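Local coordinates for protein 4-methyl-5(B-hydroxyethyl)-thiazole monophosphate biosynthesis enzyme (Vibrio cholerae O1 biovar El Tor, PDB 3OT1) that is of unknown function but belongs to the DJ-1/PfpI family and may take part in thiazole monophosphate biosynthesis, at residues 111-119 with 129-139; 166-174 with 186-196. One frame throughout, in Å; residues are numbered along the deposited sequence. Where two conformers were deposited one is given.

Contact 1: 111-119 with 129-139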
# COMPACT_ATOMS: atom_id res chain seq x y z
N CYS A 111 -6.65 8.81 -7.66
CA CYS A 111 -6.26 8.16 -8.90
C CYS A 111 -7.29 8.35 -10.02
O CYS A 111 -7.63 9.48 -10.34
CB CYS A 111 -5.95 6.69 -8.53
SG CYS A 111 -5.37 5.55 -9.74
N ALA A 112 -7.77 7.27 -10.64
CA ALA A 112 -8.70 7.40 -11.75
C ALA A 112 -10.08 7.89 -11.33
O ALA A 112 -10.86 8.36 -12.16
CB ALA A 112 -8.83 6.06 -12.51
N THR A 113 -10.43 7.72 -10.06
CA THR A 113 -11.81 7.91 -9.65
C THR A 113 -12.35 9.32 -9.84
O THR A 113 -13.46 9.47 -10.30
CB THR A 113 -11.99 7.34 -8.24
OG1 THR A 113 -11.82 5.92 -8.34
CG2 THR A 113 -13.34 7.67 -7.66
N PRO A 114 -11.59 10.37 -9.49
CA PRO A 114 -12.17 11.72 -9.72
C PRO A 114 -12.48 11.96 -11.20
O PRO A 114 -13.43 12.68 -11.51
CB PRO A 114 -11.09 12.67 -9.18
CG PRO A 114 -10.38 11.84 -8.11
CD PRO A 114 -10.34 10.45 -8.73
N ALA A 115 -11.68 11.40 -12.10
CA ALA A 115 -11.90 11.54 -13.55
C ALA A 115 -13.04 10.66 -14.05
O ALA A 115 -13.99 11.14 -14.68
CB ALA A 115 -10.62 11.23 -14.30
N LEU A 116 -12.95 9.35 -13.79
CA LEU A 116 -13.88 8.40 -14.37
C LEU A 116 -15.21 8.29 -13.64
O LEU A 116 -16.18 7.79 -14.23
CB LEU A 116 -13.24 7.02 -14.51
CG LEU A 116 -12.01 6.96 -15.41
CD1 LEU A 116 -11.52 5.52 -15.53
CD2 LEU A 116 -12.29 7.56 -16.79
N VAL A 117 -15.26 8.77 -12.39
CA VAL A 117 -16.51 8.80 -11.64
C VAL A 117 -17.04 10.25 -11.54
O VAL A 117 -18.12 10.53 -12.07
CB VAL A 117 -16.39 8.15 -10.26
CG1 VAL A 117 -17.78 8.18 -9.58
CG2 VAL A 117 -15.85 6.73 -10.39
N PHE A 118 -16.31 11.14 -10.90
CA PHE A 118 -16.89 12.46 -10.63
C PHE A 118 -17.13 13.27 -11.91
O PHE A 118 -18.23 13.78 -12.14
CB PHE A 118 -16.04 13.30 -9.68
CG PHE A 118 -15.77 12.68 -8.32
CD1 PHE A 118 -16.56 11.67 -7.77
CD2 PHE A 118 -14.70 13.18 -7.57
CE1 PHE A 118 -16.25 11.16 -6.51
CE2 PHE A 118 -14.43 12.68 -6.33
CZ PHE A 118 -15.18 11.69 -5.80
N ALA A 119 -16.09 13.39 -12.73
CA ALA A 119 -16.19 14.20 -13.94
C ALA A 119 -17.22 13.57 -14.88
O ALA A 119 -18.05 14.30 -15.44
CB ALA A 119 -14.84 14.39 -14.57
N MSE A 129 -10.22 19.82 -8.07
CA MSE A 129 -9.80 18.45 -7.82
C MSE A 129 -8.60 18.09 -8.63
O MSE A 129 -8.34 18.66 -9.68
CB MSE A 129 -10.93 17.46 -8.09
CG MSE A 129 -11.41 17.44 -9.53
SE MSE A 129 -12.92 16.26 -9.82
CE MSE A 129 -14.29 17.27 -8.95
N THR A 130 -7.89 17.09 -8.11
CA THR A 130 -6.83 16.43 -8.85
C THR A 130 -7.25 14.99 -9.12
O THR A 130 -8.33 14.54 -8.73
CB THR A 130 -5.47 16.50 -8.12
OG1 THR A 130 -4.42 16.19 -9.03
CG2 THR A 130 -5.36 15.59 -6.93
N CYS A 131 -6.40 14.29 -9.86
CA CYS A 131 -6.62 12.88 -10.22
C CYS A 131 -5.31 12.34 -10.74
O CYS A 131 -4.30 13.05 -10.74
CB CYS A 131 -7.73 12.74 -11.27
SG CYS A 131 -7.43 13.50 -12.86
N HIS A 132 -5.32 11.11 -11.22
CA HIS A 132 -4.10 10.57 -11.82
C HIS A 132 -3.69 11.41 -13.02
O HIS A 132 -4.54 11.78 -13.82
CB HIS A 132 -4.34 9.14 -12.26
CG HIS A 132 -3.08 8.43 -12.58
ND1 HIS A 132 -2.41 8.60 -13.77
CD2 HIS A 132 -2.35 7.58 -11.83
CE1 HIS A 132 -1.31 7.87 -13.73
NE2 HIS A 132 -1.26 7.22 -12.58
N PRO A 133 -2.40 11.72 -13.17
CA PRO A 133 -1.96 12.55 -14.29
C PRO A 133 -2.39 12.04 -15.65
O PRO A 133 -2.60 12.84 -16.56
CB PRO A 133 -0.44 12.54 -14.15
CG PRO A 133 -0.23 12.43 -12.70
CD PRO A 133 -1.29 11.48 -12.23
N ASN A 134 -2.51 10.72 -15.81
CA ASN A 134 -2.90 10.18 -17.10
C ASN A 134 -4.37 10.46 -17.42
O ASN A 134 -4.82 10.21 -18.55
CB ASN A 134 -2.52 8.69 -17.25
CG ASN A 134 -1.02 8.47 -17.37
OD1 ASN A 134 -0.25 9.38 -17.69
ND2 ASN A 134 -0.59 7.25 -17.06
N PHE A 135 -5.10 11.06 -16.46
CA PHE A 135 -6.49 11.45 -16.62
C PHE A 135 -6.76 12.94 -16.38
O PHE A 135 -7.91 13.36 -16.33
CB PHE A 135 -7.40 10.57 -15.72
CG PHE A 135 -7.46 9.15 -16.16
CD1 PHE A 135 -8.31 8.76 -17.16
CD2 PHE A 135 -6.61 8.20 -15.62
CE1 PHE A 135 -8.34 7.45 -17.60
CE2 PHE A 135 -6.63 6.88 -16.05
CZ PHE A 135 -7.50 6.50 -17.04
N PHE A 136 -5.70 13.75 -16.27
CA PHE A 136 -5.87 15.19 -16.05
C PHE A 136 -6.80 15.83 -17.08
O PHE A 136 -7.53 16.77 -16.78
CB PHE A 136 -4.53 15.92 -16.13
CG PHE A 136 -3.66 15.83 -14.89
CD1 PHE A 136 -4.11 15.47 -13.63
CD2 PHE A 136 -2.33 16.24 -15.02
CE1 PHE A 136 -3.21 15.47 -12.56
CE2 PHE A 136 -1.47 16.23 -13.96
CZ PHE A 136 -1.91 15.88 -12.73
N ASP A 137 -6.76 15.31 -18.30
CA ASP A 137 -7.55 15.87 -19.39
C ASP A 137 -9.07 15.69 -19.22
O ASP A 137 -9.84 16.30 -19.96
CB ASP A 137 -7.05 15.36 -20.75
CG ASP A 137 -7.29 13.87 -20.99
OD1 ASP A 137 -7.18 13.47 -22.17
OD2 ASP A 137 -7.58 13.10 -20.05
N HIS A 138 -9.48 14.89 -18.25
CA HIS A 138 -10.90 14.72 -17.94
C HIS A 138 -11.47 15.82 -17.04
O HIS A 138 -12.67 15.92 -16.87
CB HIS A 138 -11.11 13.39 -17.22
CG HIS A 138 -11.04 12.19 -18.10
ND1 HIS A 138 -9.99 11.94 -18.96
CD2 HIS A 138 -11.88 11.15 -18.23
CE1 HIS A 138 -10.20 10.81 -19.60
NE2 HIS A 138 -11.35 10.30 -19.18
N ILE A 139 -10.61 16.60 -16.41
CA ILE A 139 -11.04 17.59 -15.43
C ILE A 139 -11.08 18.96 -16.13
O ILE A 139 -10.14 19.30 -16.86
CB ILE A 139 -10.05 17.62 -14.25
CG1 ILE A 139 -9.76 16.23 -13.67
CG2 ILE A 139 -10.54 18.59 -13.19
CD1 ILE A 139 -10.99 15.44 -13.28
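The backbone of H132 gives its N-H to C111 O at 3.0 Å, and this bond across the contact meets the oxygen from well above the carbonyl plane rather than on a lone pair. CB of C131 touches the same oxygen at 3.4 Å. The CB of C111 leaves the backbone away from 129-139, and chi1 of -177°, with SG beside the carbonyl carbon, brings the sulfur obliquely to the H132 ring, SG to CD2 4.2 Å. One turn on, the methyl of A115 packs against CB of F135 (3.6 Å) and CB of H138, while L116 reaches across with CD2, 3.8 Å from H138 NE2. C111 follows strand 106-110 directly and leads into helix 113-119, with phi/psi of 65°/-126°; this is the strained strand-to-helix turn, or nucleophile elbow, of the DJ-1 superfamily, and its position is consistent with that of the reactive cysteine of the family. P114 lays CB against T130 O, and the selenium of M129 sits at the edge of the F118 ring, near its plane, 4.2 Å from CD2. Behind this shell, N134 N bonds to H132 ND1, and D137 OD2 accepts from H138 ND1 at 2.9 Å, in the imidazole plane, steadying that ring's rotation. T130 OG1 is held by S145 O, and A84 and Q85 of helix 81-88 pack on A112 and L116.

Contact 2: 166-174 with 186-196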
# COMPACT_ATOMS: atom_id res chain seq x y z
N ALA A 166 -0.84 7.87 -2.06
CA ALA A 166 -1.90 7.30 -1.28
C ALA A 166 -1.68 7.49 0.23
O ALA A 166 -2.63 7.73 0.97
CB ALA A 166 -2.14 5.83 -1.62
N LEU A 167 -0.44 7.32 0.69
CA LEU A 167 -0.15 7.54 2.10
C LEU A 167 -0.39 9.02 2.49
O LEU A 167 -1.01 9.32 3.51
CB LEU A 167 1.27 7.11 2.35
CG LEU A 167 1.76 7.14 3.77
CD1 LEU A 167 0.76 6.52 4.71
CD2 LEU A 167 3.13 6.44 3.87
N GLU A 168 0.10 9.94 1.66
CA GLU A 168 -0.13 11.36 1.87
C GLU A 168 -1.62 11.67 1.94
O GLU A 168 -2.07 12.43 2.79
CB GLU A 168 0.50 12.17 0.73
CG GLU A 168 2.01 12.14 0.73
CD GLU A 168 2.57 12.42 -0.65
OE1 GLU A 168 2.57 13.59 -1.05
OE2 GLU A 168 2.97 11.47 -1.34
N PHE A 169 -2.39 11.07 1.05
CA PHE A 169 -3.84 11.24 0.98
C PHE A 169 -4.52 10.72 2.25
O PHE A 169 -5.38 11.41 2.83
CB PHE A 169 -4.30 10.48 -0.27
CG PHE A 169 -5.79 10.24 -0.42
CD1 PHE A 169 -6.66 11.24 -0.79
CD2 PHE A 169 -6.28 8.95 -0.34
CE1 PHE A 169 -7.97 10.97 -1.05
CE2 PHE A 169 -7.61 8.68 -0.57
CZ PHE A 169 -8.45 9.70 -0.92
N ALA A 170 -4.22 9.49 2.65
CA ALA A 170 -4.83 8.91 3.84
C ALA A 170 -4.48 9.73 5.11
O ALA A 170 -5.35 9.94 5.96
CB ALA A 170 -4.44 7.46 3.99
N LEU A 171 -3.25 10.18 5.21
CA LEU A 171 -2.84 11.01 6.34
C LEU A 171 -3.56 12.36 6.33
O LEU A 171 -3.95 12.85 7.39
CB LEU A 171 -1.33 11.18 6.36
CG LEU A 171 -0.58 9.89 6.71
CD1 LEU A 171 0.90 10.00 6.30
CD2 LEU A 171 -0.74 9.47 8.17
N ALA A 172 -3.77 12.94 5.15
CA ALA A 172 -4.55 14.18 5.04
C ALA A 172 -5.99 13.95 5.49
O ALA A 172 -6.59 14.81 6.14
CB ALA A 172 -4.52 14.69 3.61
N MSE A 173 -6.56 12.80 5.15
CA MSE A 173 -7.89 12.46 5.63
C MSE A 173 -7.94 12.47 7.15
O MSE A 173 -8.87 13.02 7.74
CB MSE A 173 -8.33 11.08 5.16
CG MSE A 173 -8.72 10.91 3.72
SE MSE A 173 -9.42 9.17 3.33
CE MSE A 173 -10.65 9.41 4.35
N ILE A 174 -6.96 11.85 7.78
CA ILE A 174 -6.89 11.87 9.24
C ILE A 174 -6.80 13.29 9.78
O ILE A 174 -7.50 13.64 10.74
CB ILE A 174 -5.72 11.02 9.76
CG1 ILE A 174 -5.91 9.54 9.42
CG2 ILE A 174 -5.56 11.17 11.28
CD1 ILE A 174 -4.59 8.74 9.44
N VAL A 186 0.40 9.35 13.75
CA VAL A 186 0.25 8.17 12.90
C VAL A 186 1.33 8.15 11.82
O VAL A 186 1.86 7.09 11.46
CB VAL A 186 -1.18 8.13 12.30
CG1 VAL A 186 -1.31 7.05 11.20
CG2 VAL A 186 -2.20 7.92 13.42
N ALA A 187 1.68 9.31 11.30
CA ALA A 187 2.68 9.39 10.24
C ALA A 187 4.09 9.03 10.69
O ALA A 187 4.85 8.46 9.92
CB ALA A 187 2.71 10.81 9.62
N ALA A 188 4.46 9.36 11.91
CA ALA A 188 5.85 9.24 12.32
C ALA A 188 6.41 7.82 12.10
O ALA A 188 7.48 7.65 11.49
CB ALA A 188 6.02 9.71 13.78
N PRO A 189 5.70 6.77 12.55
CA PRO A 189 6.22 5.39 12.32
C PRO A 189 6.21 4.87 10.92
O PRO A 189 6.68 3.76 10.66
CB PRO A 189 5.21 4.52 13.09
CG PRO A 189 4.54 5.40 13.97
CD PRO A 189 4.50 6.75 13.38
N MSE A 190 5.74 5.64 10.00
CA MSE A 190 5.55 5.04 8.76
C MSE A 190 6.76 5.26 7.83
O MSE A 190 6.80 4.69 6.77
CB MSE A 190 4.20 5.49 8.26
CG MSE A 190 3.13 5.18 9.30
SE MSE A 190 1.41 5.61 8.61
CE MSE A 190 1.21 4.16 7.36
N VAL A 191 7.77 6.03 8.27
CA VAL A 191 9.02 6.26 7.50
C VAL A 191 8.68 6.89 6.15
O VAL A 191 9.17 6.49 5.09
CB VAL A 191 9.94 4.99 7.36
CG1 VAL A 191 11.36 5.43 7.07
CG2 VAL A 191 9.89 4.15 8.65
N LEU A 192 7.83 7.91 6.20
CA LEU A 192 7.60 8.78 5.05
C LEU A 192 8.92 9.40 4.62
O LEU A 192 9.83 9.56 5.41
CB LEU A 192 6.65 9.93 5.40
CG LEU A 192 5.15 9.64 5.40
CD1 LEU A 192 4.73 8.69 6.49
CD2 LEU A 192 4.40 10.97 5.49
N HIS A 193 8.96 9.80 3.35
CA HIS A 193 10.04 10.63 2.90
C HIS A 193 9.92 11.93 3.70
O HIS A 193 8.82 12.42 3.96
CB HIS A 193 9.94 10.91 1.39
CG HIS A 193 11.11 11.66 0.85
ND1 HIS A 193 11.25 13.02 1.00
CD2 HIS A 193 12.23 11.23 0.22
CE1 HIS A 193 12.41 13.40 0.49
NE2 HIS A 193 13.02 12.33 -0.00
N PRO A 194 11.05 12.54 4.09
CA PRO A 194 11.01 13.78 4.86
C PRO A 194 10.10 14.87 4.27
O PRO A 194 9.41 15.55 5.06
CB PRO A 194 12.47 14.21 4.85
CG PRO A 194 13.17 12.90 4.95
CD PRO A 194 12.43 12.02 3.99
N GLN A 195 10.02 14.97 2.94
CA GLN A 195 9.17 15.95 2.30
C GLN A 195 7.70 15.65 2.54
O GLN A 195 6.90 16.58 2.75
CB GLN A 195 9.44 16.05 0.79
CG GLN A 195 10.71 16.82 0.44
CD GLN A 195 10.57 18.29 0.81
OE1 GLN A 195 9.72 19.00 0.26
NE2 GLN A 195 11.37 18.77 1.76
N GLN A 196 7.34 14.37 2.48
CA GLN A 196 5.97 13.96 2.76
C GLN A 196 5.58 14.36 4.19
O GLN A 196 4.48 14.84 4.47
CB GLN A 196 5.77 12.47 2.48
CG GLN A 196 5.96 12.09 0.99
CD GLN A 196 6.02 10.58 0.78
OE1 GLN A 196 6.69 9.86 1.53
NE2 GLN A 196 5.29 10.07 -0.23
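E168 OE2 has two partners: Q196 NE2 donates to it at 2.9 Å, and R148 forms a salt bridge to the same oxygen. The first of these ties helix 166-178, one of the helices flanking the central sheet of this DJ-1/PfpI alpha/beta fold, to the start of helix 194-201. The amide arrives from above the carboxylate plane, 54° out of it, and the two side chains cross at about a right angle. R148 would probably favour the charged carboxylate. The other end of the Q196 amide completes a capping box: OE1 takes H193 N on a lone pair, 2.9 Å away, which fixes which way round the amide lies, while H193 ND1 accepts from Q195 N. Beside this polar pair the leucines mesh. In the conformers given, L167 sets CD1 3.6 Å from M190 CE and CD2 near L192 CD1, and L171 CD1 meets L192 CD2 tip to tip. L171 also lies against A187 CB. T31 of helix 22-34 packs on both L167 and M190. Farther along the helix, I174 CD1 rests 4.1 Å from V186 CG1, a methyl that L171 CD2 also touches at 3.9 Å.

How the contacts relate
Both contacts are largely buried, yet they occupy separate places in the fold: their centres lie about 22 Å apart and their nearest atoms about 7 Å apart, without touching. Contact 1 sits at the end of strand 106-110 and joins helix 113-119 to a long, mostly irregular connection; contact 2 packs helix 166-178 against the chain that runs from helix 180-187 into helix 194-201. Strand 106-110 links them indirectly, since F118 of contact 1 and F169 of segment 166-174 both pack on it. Contact 1 is joined by a backbone bond amid small apolar, sulfur and aromatic groups; contact 2 by branched aliphatics and a carboxylate–amide hydrogen bond. A second chain reaches the second segment of each.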